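Local coordinates for solute binding protein MsmE (Bacillus subtilis subsp. subtilis str. 168, PDB 4R6H) that binds melibiose, raffinose and stachyose as the solute-binding component of an ABC transporter that imports these sugars, at residues K215-I219 against N220-Q224. Sequence-based numbering, arbitrary orientation.
Sequences KKQLI and NGTFQ
One face of the Phe-223 ring carries the methyl CD2 of Leu-218, 3.6 Å from the ring centroid and 21° off the normal, a CH-pi contact displaced toward the CG side, where CD2 comes within 3.4 Å of Phe-223 CG. Trp-225 meets the same phenyl in an edge-to-face arrangement. Phe-223 reaches alongside Leu-218, the two side chains pointing the same way, because its chi1 of -179° swings CG to the side opposite the backbone N. Were the phenyl lost to an alanine here, Leu-218 CD2 would be likely to lose its aromatic partner, with a gap opened beside Trp-225. The amide of Asn-220 is held through OD1, which accepts twice: from Thr-222 OG1 at 2.8 Å, in the carbonyl plane on a lone pair, and from Thr-222 N at 3.0 Å, tilted 18° from that plane. On the backbone, Asn-220 N still makes the helical bond to Lys-216 O (2.9 Å), whereas Gln-217 O receives weak bonds from Gly-221 N and Phe-223 N, each 3.1 Å long. Tyr-412, Lys-413 and Arg-416 of the C-terminal helix 401-420 bond the carbonyls of Leu-218, Gly-221 and Ile-219, tying this turn to that helix. The arrangement is a helix C-terminus ended at a positive-phi glycine, Gly-221, with an Asx turn, made by Asn-220 OD1 and the backbone N of Thr-222, spanning the exit into the loop before helix 229-240.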
loop_
_atom_site.group_PDB
_atom_site.type_symbol
_atom_site.label_atom_id
_atom_site.label_comp_id
_atom_site.label_asym_id
_atom_site.label_seq_id
_atom_site.Cartn_x
_atom_site.Cartn_y
_atom_site.Cartn_z
ATOM N N LYS A 215 12.633 -14.874 -4.120
ATOM C CA LYS A 215 11.865 -14.320 -5.261
ATOM C C LYS A 215 11.557 -15.368 -6.328
ATOM O O LYS A 215 10.424 -15.560 -6.752
ATOM C CB LYS A 215 12.626 -13.167 -5.921
ATOM C CG LYS A 215 12.759 -11.890 -5.079
ATOM C CD LYS A 215 13.641 -10.886 -5.847
ATOM C CE LYS A 215 13.945 -9.612 -5.078
ATOM N NZ LYS A 215 14.794 -8.668 -5.856
ATOM N N LYS A 216 12.599 -16.074 -6.753
ATOM C CA LYS A 216 12.422 -17.037 -7.848
ATOM C C LYS A 216 11.504 -18.181 -7.459
ATOM O O LYS A 216 10.632 -18.585 -8.248
ATOM C CB LYS A 216 13.777 -17.588 -8.282
ATOM C CG LYS A 216 14.684 -16.545 -8.881
ATOM C CD LYS A 216 15.934 -17.187 -9.486
ATOM C CE LYS A 216 17.075 -16.197 -9.691
ATOM N NZ LYS A 216 18.226 -16.891 -10.355
ATOM N N GLN A 217 11.658 -18.684 -6.230
ATOM C CA GLN A 217 10.861 -19.803 -5.739
ATOM C C GLN A 217 9.397 -19.439 -5.492
ATOM O O GLN A 217 8.496 -20.219 -5.734
ATOM C CB GLN A 217 11.454 -20.359 -4.445
ATOM C CG GLN A 217 12.905 -20.862 -4.597
ATOM C CD GLN A 217 13.977 -19.813 -4.354
ATOM O OE1 GLN A 217 13.796 -18.616 -4.558
ATOM N NE2 GLN A 217 15.134 -20.283 -3.909
ATOM N N LEU A 218 9.160 -18.223 -5.024
ATOM C CA LEU A 218 7.805 -17.730 -4.911
ATOM C C LEU A 218 7.111 -17.649 -6.271
ATOM O O LEU A 218 5.962 -18.065 -6.392
ATOM C CB LEU A 218 7.771 -16.359 -4.253
ATOM C CG LEU A 218 8.032 -16.406 -2.745
ATOM C CD1 LEU A 218 8.591 -15.070 -2.299
ATOM C CD2 LEU A 218 6.811 -16.807 -1.947
ATOM N N ILE A 219 7.817 -17.105 -7.260
ATOM C CA ILE A 219 7.235 -16.953 -8.593
ATOM C C ILE A 219 6.976 -18.311 -9.263
ATOM O O ILE A 219 5.941 -18.512 -9.920
ATOM C CB ILE A 219 8.110 -16.042 -9.473
ATOM C CG1 ILE A 219 8.042 -14.611 -8.925
ATOM C CG2 ILE A 219 7.643 -16.035 -10.936
ATOM C CD1 ILE A 219 9.075 -13.668 -9.509
ATOM N N ASN A 220 7.893 -19.254 -9.105
ATOM C CA ASN A 220 7.738 -20.543 -9.801
ATOM C C ASN A 220 7.040 -21.672 -9.032
ATOM O O ASN A 220 6.980 -22.791 -9.527
ATOM C CB ASN A 220 9.091 -21.003 -10.345
ATOM C CG ASN A 220 10.034 -21.537 -9.261
ATOM O OD1 ASN A 220 9.626 -21.852 -8.129
ATOM N ND2 ASN A 220 11.309 -21.665 -9.628
ATOM N N GLY A 221 6.516 -21.407 -7.833
ATOM C CA GLY A 221 5.715 -22.373 -7.120
ATOM C C GLY A 221 6.442 -23.323 -6.198
ATOM O O GLY A 221 5.797 -24.131 -5.539
ATOM N N THR A 222 7.767 -23.227 -6.161
ATOM C CA THR A 222 8.595 -24.115 -5.320
ATOM C C THR A 222 8.880 -23.574 -3.903
ATOM O O THR A 222 9.535 -24.242 -3.113
ATOM C CB THR A 222 9.917 -24.515 -5.984
ATOM O OG1 THR A 222 10.792 -23.384 -6.107
ATOM C CG2 THR A 222 9.654 -25.141 -7.380
ATOM N N PHE A 223 8.367 -22.390 -3.571
ATOM C CA PHE A 223 8.600 -21.825 -2.240
ATOM C C PHE A 223 8.175 -22.754 -1.103
ATOM O O PHE A 223 7.063 -23.286 -1.084
ATOM C CB PHE A 223 7.821 -20.500 -2.119
ATOM C CG PHE A 223 7.996 -19.809 -0.797
ATOM C CD1 PHE A 223 9.229 -19.326 -0.435
ATOM C CD2 PHE A 223 6.932 -19.697 0.089
ATOM C CE1 PHE A 223 9.412 -18.692 0.790
ATOM C CE2 PHE A 223 7.098 -19.059 1.317
ATOM C CZ PHE A 223 8.347 -18.579 1.671
ATOM N N GLN A 224 9.073 -22.898 -0.131
ATOM C CA GLN A 224 8.792 -23.677 1.063
ATOM C C GLN A 224 8.238 -22.770 2.159
ATOM O O GLN A 224 8.957 -21.926 2.678
ATOM C CB GLN A 224 10.076 -24.338 1.543
ATOM C CG GLN A 224 10.626 -25.400 0.598
ATOM C CD GLN A 224 9.603 -26.444 0.263
ATOM O OE1 GLN A 224 9.041 -26.437 -0.832
ATOM N NE2 GLN A 224 9.319 -27.329 1.216
#